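Local coordinates for peptide ABC transporter, peptide-binding protein (Thermus thermophilus, PDB 2D5W) that binds an oligopeptide, a pentapeptide in this crystal, and probably delivers such peptides to an ABC transporter for uptake into the cell, at residues I85-R88 with P89-W93; E142-Y145 with Y146-Y150; R396-G400 with R401-F405; E427-K431 with I432-V436; N439-P442 with S443-F447. All coordinates share one frame; numbering follows the deposited sequence.

Contact 1 of 5, residues I85-R88 with P89-W93; sequences ITIR and PDAKW
Arg-88 and Asp-90 lock side chains across a type I beta turn, Arg-88 to Ala-91, just past the end of strand 78-86. The guanidinium lies side-on to the carboxylate, the two planes only 14° apart, and each oxygen takes one nitrogen: NE of Arg-88 meets OD1 of Asp-90 at 2.8 Å, and NH1 of Arg-88 meets OD2 of Asp-90 at 2.9 Å. Both oxygens use their syn lone pairs, and both bonds are nearly straight. A bend at chi3 (56°) folds the arginine back over its own turn to reach this pose. An alanine here would take away both N-H donors, and the Asp-90 carboxylate would probably be left without its charged mate and freer to turn. Arg-88 also packs on Ile-234, and its backbone pairs with Leu-57. The turn itself is closed by Ala-91 N on Arg-88 O at 3.2 Å. On the buried side, Ile-87 CG2 rests 3.7 Å from Ala-91 CB.

Contact 2 of 5, residues E142-Y145 with Y146-Y150; sequences EPAY and YYDTY
Tyr-145 and Asp-148 are joined by two hydrogen bonds running in opposite senses. The backbone N of Tyr-145 points almost straight at Asp-148 OD1, 2.8 Å away, and meets the oxygen from above the carboxylate plane. In return Asp-148 N reaches Tyr-145 O at 3.2 Å. With CG beside its own backbone N (chi1 -72°), the aspartate turns its carboxylate back toward the start of the turn; OD1 also forms a salt bridge with Arg-126. This is a type I beta turn, Tyr-145 to Asp-148, and a second type I turn, Tyr-147 to Tyr-150, overlaps it in the loop after strand 136-141. The aromatic contacts lie alongside. Tyr-145 presents its edge to the face of Tyr-147 in an offset edge-to-face pair, centroids 5.8 Å apart and planes at 81°. Tyr-145 CB sits over that same ring, 4.3 Å from its centroid, in a CH-pi contact, while Tyr-145 CD1 comes within 3.5 Å of Tyr-147 OH. The phenol ends bond to other parts of the chain: Tyr-145 OH to Asp-122 and Asn-485, Tyr-146 OH to Glu-474 O, and Tyr-147 OH to Asp-475.

Contact 3 of 5, residues R396-G400 with R401-F405; sequences RTVNG and RTVRF
Arg-396 and Val-403 form a hydrogen-bonded antiparallel pair in a tight beta hairpin, with both backbone bonds made: Arg-396 N to Val-403 O at 3.0 Å, and Val-403 N to Arg-396 O at 2.8 Å. At the other end, Val-398 N gives to Arg-401 O, and Arg-401 N returns to Val-398 O at 2.9 Å, closing a type I' turn through Asn-399 and Gly-400. Val-398 O also takes a weak bond from Arg-401 NH1, 3.2 Å away, because the arginine chain bends at chi3 (47°) and curls over the turn. The stronger partner of Arg-401 is Asp-319, whose carboxylate takes NH2 in a salt bridge. The Arg-396 guanidinium instead gives to two carbonyls, Asp-319 O and Met-384 O. On the face these side chains share, Val-403 CG2 lies 3.5 Å from Arg-396 CG and 3.9 Å from Val-398 CG2. That face lies against helix 315-320, with Trp-386 touching Arg-396 and Val-403, while Phe-405 carries the second strand on to backbone pairing with Ala-435.

Contact 4 of 5, residues E427-K431 with I432-V436; sequences EDLKK and IGIAV
A Schellman motif ends helix 416-431, and Leu-429 and Ile-434 sit at either end of its wider-spanning (6-to-1) hydrogen bond. Ile-434 N reaches Leu-429 O at 2.9 Å, and Gly-433 N bonds Lys-430 O at 3.0 Å. Leu-429 O takes a second donor, Ile-432 N at 3.2 Å; the two N-H groups approach from opposite faces of its plane. Gly-433 is the C-prime residue, its positive phi (93°) reversing the chain; a side chain there would jam against the preceding carbonyl oxygen. The reversal belongs to a beta-alpha-beta unit, leading from helix 416-431 into strand 435-438. Leu-429 is the apolar link across it: its CB lies 4.1 Å from Ile-434 CB, and its CD1 reaches Val-436 CG2 at 3.7 Å. Ile-432 sets CG1 between its backbone N and carbonyl carbon (chi1 59°), which brings that carbon to 3.2 Å from Leu-429 O. This side chain also packs on Leu-374, Ala-377 and Ala-334; a glycine in its place would probably open a gap against helix 374-383 and take away the carbon packed on Leu-429 O. Ile-434 meets Leu-381 on that helix, and Phe-405 and Ile-407 on strand 401-410.

Contact 5 of 5, residues N439-P442 with S443-F447; sequences NNAP and SAVVF
Pro-442 O takes two backbone donors from the first turn of helix 443-446. Val-446 N meets it at 2.9 Å, nearly in line with the carbonyl, while Val-445 N comes in at 2.8 Å from above the carbonyl plane. Pro-442 stands at the N-cap position. Its ring lies alongside Val-445, the two side chains pointing the same way, with Pro-442 CD 3.9 Å from Val-445 CG2. The Ala-441 methyl turns toward the helix and touches both valines: its CB is 3.7 Å from Val-446 CG1 and 4.0 Å from Val-445 CG1. Val-445 can serve both residues because CG1 lies opposite the backbone N (chi1 173°), leaving CG2 for the proline. A step further out, Val-446 CG2 sits over the centre of the Phe-447 ring, 3.8 Å above its plane, and Phe-447 N bonds Ser-443 O. Ser-443 OG is held by Gln-14 and Gln-30, and Asn-440 ND2 by Gln-422. Phe-447 packs on an apolar side chain of the bound peptide, so the residue just after this short helix borders the ligand. The helix follows strand 435-438, with Val-446 and Phe-447 resting on Phe-464 of strand 463-469 and on helix 449-452.

The five contacts follow one another along the chain. Contacts 1 and 2, centres 24 Å apart, lie at and just past the ends of neighbouring strands 78-86 and 136-141 of one antiparallel sheet. Contacts 3, 4 and 5 belong to another region, built round a mixed sheet: contact 3 lies 62 Å from contact 1, centre to centre, on the opposite side of the chain's centre. Contacts 3 and 4 touch, with Phe-405 O 2.9 Å from Ala-435 N, where strands 401-410 and 435-438 run parallel. Contact 5 opens soon after contact 4 closes, with two residues between them, yet strand 435-438 carries the chain inward, 24 Å between centres, from the periphery toward the bound peptide.

Contact 1 of 5, residues I85-R88 with P89-W93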
loop_
_atom_site.group_PDB
_atom_site.type_symbol
_atom_site.label_atom_id
_atom_site.label_comp_id
_atom_site.label_asym_id
_atom_site.label_seq_id
_atom_site.Cartn_x
_atom_site.Cartn_y
_atom_site.Cartn_z
ATOM N N ILE A 85 -9.731 18.052 -16.375
ATOM C CA ILE A 85 -10.406 18.050 -15.086
ATOM C C ILE A 85 -10.793 19.472 -14.703
ATOM O O ILE A 85 -10.006 20.402 -14.875
ATOM C CB ILE A 85 -9.488 17.473 -13.987
ATOM C CG1 ILE A 85 -9.146 16.021 -14.324
ATOM C CG2 ILE A 85 -10.162 17.588 -12.618
ATOM C CD1 ILE A 85 -8.207 15.357 -13.345
ATOM N N THR A 86 -12.016 19.631 -14.207
ATOM C CA THR A 86 -12.499 20.930 -13.761
ATOM C C THR A 86 -12.752 20.826 -12.260
ATOM O O THR A 86 -13.540 19.994 -11.812
ATOM C CB THR A 86 -13.820 21.327 -14.460
ATOM O OG1 THR A 86 -13.622 21.371 -15.878
ATOM C CG2 THR A 86 -14.284 22.696 -13.983
ATOM N N ILE A 87 -12.069 21.659 -11.486
ATOM C CA ILE A 87 -12.236 21.661 -10.036
ATOM C C ILE A 87 -13.550 22.364 -9.699
ATOM O O ILE A 87 -13.840 23.426 -10.246
ATOM C CB ILE A 87 -11.075 22.417 -9.346
ATOM C CG1 ILE A 87 -9.733 21.778 -9.722
ATOM C CG2 ILE A 87 -11.275 22.408 -7.831
ATOM C CD1 ILE A 87 -8.522 22.528 -9.193
ATOM N N ARG A 88 -14.353 21.772 -8.816
ATOM C CA ARG A 88 -15.621 22.383 -8.419
ATOM C C ARG A 88 -15.377 23.781 -7.865
ATOM O O ARG A 88 -14.372 24.029 -7.203
ATOM C CB ARG A 88 -16.314 21.550 -7.339
ATOM C CG ARG A 88 -16.912 20.243 -7.815
ATOM C CD ARG A 88 -17.554 19.487 -6.658
ATOM N NE ARG A 88 -18.556 20.295 -5.966
ATOM C CZ ARG A 88 -19.794 19.889 -5.703
ATOM N NH1 ARG A 88 -20.636 20.693 -5.069
ATOM N NH2 ARG A 88 -20.194 18.682 -6.081
ATOM N N PRO A 89 -16.308 24.712 -8.116
ATOM C CA PRO A 89 -16.160 26.084 -7.623
ATOM C C PRO A 89 -16.162 26.182 -6.102
ATOM O O PRO A 89 -15.651 27.146 -5.534
ATOM C CB PRO A 89 -17.354 26.801 -8.249
ATOM C CG PRO A 89 -18.387 25.718 -8.343
ATOM C CD PRO A 89 -17.574 24.547 -8.850
ATOM N N ASP A 90 -16.740 25.178 -5.448
ATOM C CA ASP A 90 -16.825 25.159 -3.992
ATOM C C ASP A 90 -15.818 24.242 -3.294
ATOM O O ASP A 90 -15.953 23.962 -2.103
ATOM C CB ASP A 90 -18.250 24.801 -3.552
ATOM C CG ASP A 90 -18.797 23.583 -4.266
ATOM O OD1 ASP A 90 -18.009 22.846 -4.895
ATOM O OD2 ASP A 90 -20.024 23.354 -4.190
ATOM N N ALA A 91 -14.809 23.773 -4.023
ATOM C CA ALA A 91 -13.786 22.920 -3.419
ATOM C C ALA A 91 -12.927 23.845 -2.564
ATOM O O ALA A 91 -12.334 24.794 -3.076
ATOM C CB ALA A 91 -12.942 22.263 -4.498
ATOM N N LYS A 92 -12.860 23.571 -1.265
ATOM C CA LYS A 92 -12.099 24.423 -0.359
ATOM C C LYS A 92 -11.308 23.698 0.718
ATOM O O LYS A 92 -11.699 22.628 1.188
ATOM C CB LYS A 92 -13.037 25.414 0.344
ATOM C CG LYS A 92 -13.771 26.368 -0.580
ATOM C CD LYS A 92 -14.585 27.387 0.208
ATOM C CE LYS A 92 -15.433 28.239 -0.721
ATOM N NZ LYS A 92 -14.621 28.851 -1.806
ATOM N N TRP A 93 -10.194 24.306 1.108
ATOM C CA TRP A 93 -9.367 23.771 2.177
ATOM C C TRP A 93 -10.090 24.080 3.490
ATOM O O TRP A 93 -10.961 24.962 3.542
ATOM C CB TRP A 93 -7.987 24.433 2.172
ATOM C CG TRP A 93 -7.162 24.128 0.952
ATOM C CD1 TRP A 93 -6.907 24.964 -0.101
ATOM C CD2 TRP A 93 -6.484 22.900 0.661
ATOM N NE1 TRP A 93 -6.110 24.332 -1.026
ATOM C CE2 TRP A 93 -5.837 23.062 -0.586
ATOM C CE3 TRP A 93 -6.360 21.675 1.333
ATOM C CZ2 TRP A 93 -5.078 22.045 -1.176
ATOM C CZ3 TRP A 93 -5.604 20.661 0.745
ATOM C CH2 TRP A 93 -4.973 20.856 -0.497
#

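Contact 2 of 5, residues E142-Y145 with Y146-Y150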
loop_
_atom_site.group_PDB
_atom_site.type_symbol
_atom_site.label_atom_id
_atom_site.label_comp_id
_atom_site.label_asym_id
_atom_site.label_seq_id
_atom_site.Cartn_x
_atom_site.Cartn_y
_atom_site.Cartn_z
ATOM N N GLU A 142 2.160 10.415 -21.460
ATOM C CA GLU A 142 2.814 10.021 -22.701
ATOM C C GLU A 142 4.147 9.328 -22.425
ATOM O O GLU A 142 5.081 9.943 -21.916
ATOM C CB GLU A 142 3.044 11.243 -23.594
ATOM C CG GLU A 142 3.626 10.888 -24.955
ATOM C CD GLU A 142 3.866 12.097 -25.835
ATOM O OE1 GLU A 142 2.892 12.813 -26.142
ATOM O OE2 GLU A 142 5.031 12.327 -26.220
ATOM N N PRO A 143 4.243 8.028 -22.746
ATOM C CA PRO A 143 3.175 7.220 -23.341
ATOM C C PRO A 143 2.094 6.899 -22.314
ATOM O O PRO A 143 2.371 6.823 -21.115
ATOM C CB PRO A 143 3.914 5.971 -23.810
ATOM C CG PRO A 143 4.953 5.803 -22.748
ATOM C CD PRO A 143 5.461 7.218 -22.550
ATOM N N ALA A 144 0.869 6.710 -22.787
ATOM C CA ALA A 144 -0.246 6.398 -21.906
ATOM C C ALA A 144 -0.278 4.910 -21.581
ATOM O O ALA A 144 0.052 4.073 -22.429
ATOM C CB ALA A 144 -1.556 6.814 -22.562
ATOM N N TYR A 145 -0.668 4.592 -20.350
ATOM C CA TYR A 145 -0.784 3.210 -19.897
ATOM C C TYR A 145 -2.267 2.879 -19.784
ATOM O O TYR A 145 -3.100 3.773 -19.624
ATOM C CB TYR A 145 -0.102 3.009 -18.542
ATOM C CG TYR A 145 1.414 3.028 -18.577
ATOM C CD1 TYR A 145 2.155 2.779 -17.421
ATOM C CD2 TYR A 145 2.112 3.289 -19.759
ATOM C CE1 TYR A 145 3.548 2.789 -17.441
ATOM C CE2 TYR A 145 3.503 3.303 -19.786
ATOM C CZ TYR A 145 4.214 3.053 -18.628
ATOM O OH TYR A 145 5.590 3.071 -18.672
ATOM N N TYR A 146 -2.593 1.593 -19.845
ATOM C CA TYR A 146 -3.979 1.148 -19.806
ATOM C C TYR A 146 -4.781 1.565 -18.580
ATOM O O TYR A 146 -6.008 1.637 -18.640
ATOM C CB TYR A 146 -4.037 -0.378 -19.951
ATOM C CG TYR A 146 -3.744 -1.146 -18.678
ATOM C CD1 TYR A 146 -4.781 -1.611 -17.871
ATOM C CD2 TYR A 146 -2.432 -1.396 -18.276
ATOM C CE1 TYR A 146 -4.521 -2.308 -16.693
ATOM C CE2 TYR A 146 -2.162 -2.092 -17.098
ATOM C CZ TYR A 146 -3.210 -2.541 -16.315
ATOM O OH TYR A 146 -2.954 -3.215 -15.140
ATOM N N TYR A 147 -4.092 1.850 -17.480
ATOM C CA TYR A 147 -4.759 2.213 -16.232
ATOM C C TYR A 147 -4.766 3.692 -15.860
ATOM O O TYR A 147 -5.211 4.046 -14.769
ATOM C CB TYR A 147 -4.136 1.419 -15.078
ATOM C CG TYR A 147 -2.640 1.621 -14.881
ATOM C CD1 TYR A 147 -2.092 2.895 -14.717
ATOM C CD2 TYR A 147 -1.783 0.526 -14.784
ATOM C CE1 TYR A 147 -0.733 3.071 -14.455
ATOM C CE2 TYR A 147 -0.424 0.691 -14.519
ATOM C CZ TYR A 147 0.095 1.964 -14.355
ATOM O OH TYR A 147 1.429 2.135 -14.070
ATOM N N ASP A 148 -4.299 4.560 -16.748
ATOM C CA ASP A 148 -4.231 5.981 -16.419
ATOM C C ASP A 148 -5.547 6.683 -16.074
ATOM O O ASP A 148 -5.535 7.699 -15.374
ATOM C CB ASP A 148 -3.492 6.728 -17.530
ATOM C CG ASP A 148 -1.997 6.431 -17.535
ATOM O OD1 ASP A 148 -1.344 6.667 -18.571
ATOM O OD2 ASP A 148 -1.468 5.971 -16.497
ATOM N N THR A 149 -6.675 6.154 -16.540
ATOM C CA THR A 149 -7.962 6.776 -16.227
ATOM C C THR A 149 -8.583 6.198 -14.959
ATOM O O THR A 149 -9.628 6.669 -14.510
ATOM C CB THR A 149 -8.985 6.611 -17.374
ATOM O OG1 THR A 149 -9.259 5.221 -17.581
ATOM C CG2 THR A 149 -8.455 7.228 -18.661
ATOM N N TYR A 150 -7.940 5.183 -14.383
ATOM C CA TYR A 150 -8.442 4.537 -13.169
ATOM C C TYR A 150 -8.321 5.435 -11.935
ATOM O O TYR A 150 -7.225 5.859 -11.571
ATOM C CB TYR A 150 -7.677 3.241 -12.888
ATOM C CG TYR A 150 -7.819 2.129 -13.910
ATOM C CD1 TYR A 150 -7.220 0.891 -13.681
ATOM C CD2 TYR A 150 -8.527 2.308 -15.102
ATOM C CE1 TYR A 150 -7.314 -0.140 -14.603
ATOM C CE2 TYR A 150 -8.627 1.271 -16.040
ATOM C CZ TYR A 150 -8.016 0.051 -15.777
ATOM O OH TYR A 150 -8.096 -0.987 -16.677
#

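Contact 3 of 5, residues R396-G400 with R401-F405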
loop_
_atom_site.group_PDB
_atom_site.type_symbol
_atom_site.label_atom_id
_atom_site.label_comp_id
_atom_site.label_asym_id
_atom_site.label_seq_id
_atom_site.Cartn_x
_atom_site.Cartn_y
_atom_site.Cartn_z
ATOM N N ARG A 396 28.828 -23.258 5.690
ATOM C CA ARG A 396 29.599 -23.349 4.456
ATOM C C ARG A 396 30.636 -22.235 4.476
ATOM O O ARG A 396 30.576 -21.337 5.315
ATOM C CB ARG A 396 28.704 -23.234 3.215
ATOM C CG ARG A 396 28.189 -21.844 2.890
ATOM C CD ARG A 396 27.475 -21.855 1.547
ATOM N NE ARG A 396 26.993 -20.530 1.167
ATOM C CZ ARG A 396 26.516 -20.222 -0.034
ATOM N NH1 ARG A 396 26.101 -18.987 -0.286
ATOM N NH2 ARG A 396 26.456 -21.143 -0.989
ATOM N N THR A 397 31.606 -22.306 3.572
ATOM C CA THR A 397 32.645 -21.289 3.515
ATOM C C THR A 397 32.417 -20.361 2.329
ATOM O O THR A 397 32.149 -20.815 1.221
ATOM C CB THR A 397 34.041 -21.934 3.396
ATOM O OG1 THR A 397 34.245 -22.833 4.494
ATOM C CG2 THR A 397 35.127 -20.867 3.419
ATOM N N VAL A 398 32.506 -19.059 2.580
ATOM C CA VAL A 398 32.329 -18.047 1.543
ATOM C C VAL A 398 33.423 -17.003 1.733
ATOM O O VAL A 398 33.545 -16.411 2.804
ATOM C CB VAL A 398 30.946 -17.359 1.648
ATOM C CG1 VAL A 398 30.816 -16.273 0.586
ATOM C CG2 VAL A 398 29.838 -18.389 1.480
ATOM N N ASN A 399 34.221 -16.787 0.692
ATOM C CA ASN A 399 35.317 -15.830 0.755
ATOM C C ASN A 399 36.256 -16.166 1.915
ATOM O O ASN A 399 36.782 -15.273 2.579
ATOM C CB ASN A 399 34.777 -14.403 0.915
ATOM C CG ASN A 399 34.048 -13.904 -0.324
ATOM O OD1 ASN A 399 33.516 -12.793 -0.337
ATOM N ND2 ASN A 399 34.028 -14.719 -1.371
ATOM N N GLY A 400 36.445 -17.461 2.161
ATOM C CA GLY A 400 37.330 -17.905 3.227
ATOM C C GLY A 400 36.767 -17.794 4.632
ATOM O O GLY A 400 37.448 -18.116 5.606
ATOM N N ARG A 401 35.519 -17.348 4.741
ATOM C CA ARG A 401 34.868 -17.182 6.035
ATOM C C ARG A 401 33.802 -18.242 6.268
ATOM O O ARG A 401 33.070 -18.611 5.352
ATOM C CB ARG A 401 34.232 -15.793 6.107
ATOM C CG ARG A 401 35.233 -14.653 6.018
ATOM C CD ARG A 401 34.600 -13.363 5.505
ATOM N NE ARG A 401 33.333 -13.048 6.162
ATOM C CZ ARG A 401 32.146 -13.481 5.747
ATOM N NH1 ARG A 401 32.054 -14.248 4.668
ATOM N NH2 ARG A 401 31.049 -13.148 6.413
ATOM N N THR A 402 33.716 -18.734 7.500
ATOM C CA THR A 402 32.716 -19.739 7.833
ATOM C C THR A 402 31.395 -19.041 8.115
ATOM O O THR A 402 31.296 -18.221 9.027
ATOM C CB THR A 402 33.131 -20.558 9.065
ATOM O OG1 THR A 402 34.325 -21.288 8.764
ATOM C CG2 THR A 402 32.029 -21.534 9.455
ATOM N N VAL A 403 30.382 -19.368 7.323
ATOM C CA VAL A 403 29.071 -18.761 7.484
ATOM C C VAL A 403 28.028 -19.792 7.900
ATOM O O VAL A 403 28.077 -20.954 7.485
ATOM C CB VAL A 403 28.614 -18.076 6.175
ATOM C CG1 VAL A 403 29.631 -17.021 5.762
ATOM C CG2 VAL A 403 28.442 -19.103 5.078
ATOM N N ARG A 404 27.096 -19.351 8.737
ATOM C CA ARG A 404 26.016 -20.200 9.228
ATOM C C ARG A 404 24.697 -19.721 8.643
ATOM O O ARG A 404 24.488 -18.519 8.469
ATOM C CB ARG A 404 25.938 -20.130 10.753
ATOM C CG ARG A 404 27.150 -20.683 11.463
ATOM C CD ARG A 404 27.027 -20.538 12.970
ATOM N NE ARG A 404 25.831 -21.184 13.506
ATOM C CZ ARG A 404 24.691 -20.555 13.772
ATOM N NH1 ARG A 404 23.660 -21.231 14.259
ATOM N NH2 ARG A 404 24.581 -19.250 13.565
ATOM N N PHE A 405 23.798 -20.655 8.353
ATOM C CA PHE A 405 22.517 -20.274 7.788
ATOM C C PHE A 405 21.511 -19.856 8.855
ATOM O O PHE A 405 20.576 -20.590 9.184
ATOM C CB PHE A 405 21.947 -21.403 6.922
ATOM C CG PHE A 405 21.066 -20.915 5.797
ATOM C CD1 PHE A 405 21.264 -21.372 4.497
ATOM C CD2 PHE A 405 20.051 -19.989 6.032
ATOM C CE1 PHE A 405 20.468 -20.913 3.446
ATOM C CE2 PHE A 405 19.249 -19.525 4.986
ATOM C CZ PHE A 405 19.459 -19.989 3.693
#

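Contact 4 of 5, residues E427-K431 with I432-V436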
loop_
_atom_site.group_PDB
_atom_site.type_symbol
_atom_site.label_atom_id
_atom_site.label_comp_id
_atom_site.label_asym_id
_atom_site.label_seq_id
_atom_site.Cartn_x
_atom_site.Cartn_y
_atom_site.Cartn_z
ATOM N N GLU A 427 9.931 -23.953 12.840
ATOM C CA GLU A 427 10.037 -25.339 13.275
ATOM C C GLU A 427 10.473 -26.247 12.128
ATOM O O GLU A 427 11.297 -27.142 12.315
ATOM C CB GLU A 427 8.699 -25.808 13.848
ATOM C CG GLU A 427 8.770 -27.147 14.560
ATOM C CD GLU A 427 7.514 -27.450 15.350
ATOM O OE1 GLU A 427 7.158 -26.637 16.229
ATOM O OE2 GLU A 427 6.885 -28.499 15.096
ATOM N N ASP A 428 9.932 -26.016 10.936
ATOM C CA ASP A 428 10.295 -26.823 9.776
ATOM C C ASP A 428 11.649 -26.420 9.205
ATOM O O ASP A 428 12.437 -27.272 8.797
ATOM C CB ASP A 428 9.216 -26.713 8.697
ATOM C CG ASP A 428 7.992 -27.550 9.015
ATOM O OD1 ASP A 428 6.867 -27.103 8.706
ATOM O OD2 ASP A 428 8.156 -28.662 9.566
ATOM N N LEU A 429 11.919 -25.120 9.172
ATOM C CA LEU A 429 13.195 -24.636 8.661
ATOM C C LEU A 429 14.342 -25.219 9.485
ATOM O O LEU A 429 15.389 -25.583 8.941
ATOM C CB LEU A 429 13.231 -23.104 8.697
ATOM C CG LEU A 429 12.372 -22.415 7.630
ATOM C CD1 LEU A 429 12.164 -20.955 7.989
ATOM C CD2 LEU A 429 13.051 -22.541 6.273
ATOM N N LYS A 430 14.139 -25.329 10.793
ATOM C CA LYS A 430 15.172 -25.872 11.665
ATOM C C LYS A 430 15.496 -27.324 11.314
ATOM O O LYS A 430 16.648 -27.744 11.410
ATOM C CB LYS A 430 14.735 -25.773 13.128
ATOM C CG LYS A 430 15.778 -26.280 14.115
ATOM C CD LYS A 430 15.323 -26.120 15.558
ATOM C CE LYS A 430 15.172 -24.657 15.943
ATOM N NZ LYS A 430 14.783 -24.505 17.373
ATOM N N LYS A 431 14.489 -28.087 10.897
ATOM C CA LYS A 431 14.697 -29.488 10.541
ATOM C C LYS A 431 15.717 -29.653 9.421
ATOM O O LYS A 431 16.429 -30.658 9.375
ATOM C CB LYS A 431 13.374 -30.142 10.130
ATOM C CG LYS A 431 12.356 -30.218 11.257
ATOM C CD LYS A 431 11.093 -30.943 10.822
ATOM C CE LYS A 431 10.071 -30.979 11.946
ATOM N NZ LYS A 431 8.845 -31.730 11.557
ATOM N N ILE A 432 15.786 -28.681 8.513
ATOM C CA ILE A 432 16.747 -28.762 7.417
ATOM C C ILE A 432 17.989 -27.904 7.651
ATOM O O ILE A 432 18.807 -27.726 6.750
ATOM C CB ILE A 432 16.115 -28.382 6.059
ATOM C CG1 ILE A 432 15.550 -26.961 6.112
ATOM C CG2 ILE A 432 15.044 -29.396 5.696
ATOM C CD1 ILE A 432 15.064 -26.448 4.773
ATOM N N GLY A 433 18.120 -27.358 8.855
ATOM C CA GLY A 433 19.304 -26.580 9.167
ATOM C C GLY A 433 19.275 -25.081 8.966
ATOM O O GLY A 433 20.330 -24.450 8.925
ATOM N N ILE A 434 18.090 -24.501 8.816
ATOM C CA ILE A 434 18.004 -23.055 8.671
ATOM C C ILE A 434 17.468 -22.490 9.979
ATOM O O ILE A 434 16.379 -22.852 10.422
ATOM C CB ILE A 434 17.085 -22.639 7.496
ATOM C CG1 ILE A 434 17.750 -23.005 6.163
ATOM C CG2 ILE A 434 16.804 -21.134 7.558
ATOM C CD1 ILE A 434 16.926 -22.650 4.934
ATOM N N ALA A 435 18.261 -21.627 10.606
ATOM C CA ALA A 435 17.872 -20.992 11.858
ATOM C C ALA A 435 17.271 -19.640 11.521
ATOM O O ALA A 435 17.703 -18.976 10.577
ATOM C CB ALA A 435 19.085 -20.820 12.768
ATOM N N VAL A 436 16.269 -19.241 12.293
ATOM C CA VAL A 436 15.594 -17.973 12.080
ATOM C C VAL A 436 15.824 -17.021 13.244
ATOM O O VAL A 436 15.623 -17.385 14.405
ATOM C CB VAL A 436 14.075 -18.187 11.911
ATOM C CG1 VAL A 436 13.349 -16.852 11.902
ATOM C CG2 VAL A 436 13.802 -18.942 10.622
#

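Contact 5 of 5, residues N439-P442 with S443-F447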
loop_
_atom_site.group_PDB
_atom_site.type_symbol
_atom_site.label_atom_id
_atom_site.label_comp_id
_atom_site.label_asym_id
_atom_site.label_seq_id
_atom_site.Cartn_x
_atom_site.Cartn_y
_atom_site.Cartn_z
ATOM N N ASN A 439 13.179 -10.604 14.260
ATOM C CA ASN A 439 13.482 -9.199 14.497
ATOM C C ASN A 439 12.278 -8.382 14.055
ATOM O O ASN A 439 12.243 -7.845 12.950
ATOM C CB ASN A 439 14.734 -8.779 13.726
ATOM C CG ASN A 439 15.089 -7.330 13.957
ATOM O OD1 ASN A 439 14.699 -6.741 14.967
ATOM N ND2 ASN A 439 15.841 -6.745 13.032
ATOM N N ASN A 440 11.289 -8.297 14.937
ATOM C CA ASN A 440 10.056 -7.587 14.640
ATOM C C ASN A 440 9.983 -6.202 15.263
ATOM O O ASN A 440 10.636 -5.919 16.268
ATOM C CB ASN A 440 8.857 -8.410 15.114
ATOM C CG ASN A 440 8.834 -9.810 14.529
ATOM O OD1 ASN A 440 9.400 -10.069 13.463
ATOM N ND2 ASN A 440 8.158 -10.720 15.218
ATOM N N ALA A 441 9.171 -5.346 14.655
ATOM C CA ALA A 441 8.979 -3.986 15.139
ATOM C C ALA A 441 7.617 -3.504 14.651
ATOM O O ALA A 441 6.994 -4.143 13.805
ATOM C CB ALA A 441 10.097 -3.074 14.619
ATOM N N PRO A 442 7.131 -2.374 15.179
ATOM C CA PRO A 442 5.825 -1.857 14.753
ATOM C C PRO A 442 5.777 -1.447 13.285
ATOM O O PRO A 442 6.806 -1.143 12.672
ATOM C CB PRO A 442 5.611 -0.645 15.663
ATOM C CG PRO A 442 6.440 -0.948 16.870
ATOM C CD PRO A 442 7.683 -1.559 16.276
ATOM N N SER A 443 4.566 -1.436 12.740
ATOM C CA SER A 443 4.311 -1.019 11.369
ATOM C C SER A 443 4.923 0.365 11.123
ATOM O O SER A 443 5.543 0.604 10.088
ATOM C CB SER A 443 2.794 -0.983 11.140
ATOM O OG SER A 443 2.444 -0.266 9.969
ATOM N N ALA A 444 4.757 1.264 12.091
ATOM C CA ALA A 444 5.277 2.627 11.977
ATOM C C ALA A 444 6.797 2.671 11.853
ATOM O O ALA A 444 7.361 3.684 11.432
ATOM C CB ALA A 444 4.823 3.457 13.171
ATOM N N VAL A 445 7.455 1.580 12.229
ATOM C CA VAL A 445 8.907 1.485 12.138
ATOM C C VAL A 445 9.352 0.741 10.878
ATOM O O VAL A 445 10.113 1.275 10.072
ATOM C CB VAL A 445 9.505 0.759 13.372
ATOM C CG1 VAL A 445 10.996 0.515 13.165
ATOM C CG2 VAL A 445 9.292 1.599 14.623
ATOM N N VAL A 446 8.857 -0.479 10.686
ATOM C CA VAL A 446 9.286 -1.273 9.538
ATOM C C VAL A 446 8.831 -0.777 8.175
ATOM O O VAL A 446 9.467 -1.074 7.163
ATOM C CB VAL A 446 8.888 -2.769 9.691
ATOM C CG1 VAL A 446 9.490 -3.335 10.969
ATOM C CG2 VAL A 446 7.373 -2.931 9.686
ATOM N N PHE A 447 7.746 -0.010 8.135
ATOM C CA PHE A 447 7.246 0.495 6.863
ATOM C C PHE A 447 7.684 1.929 6.569
ATOM O O PHE A 447 7.253 2.521 5.581
ATOM C CB PHE A 447 5.720 0.362 6.807
ATOM C CG PHE A 447 5.235 -1.068 6.853
ATOM C CD1 PHE A 447 4.063 -1.384 7.529
ATOM C CD2 PHE A 447 5.944 -2.097 6.227
ATOM C CE1 PHE A 447 3.600 -2.696 7.590
ATOM C CE2 PHE A 447 5.484 -3.420 6.282
ATOM C CZ PHE A 447 4.310 -3.714 6.966
#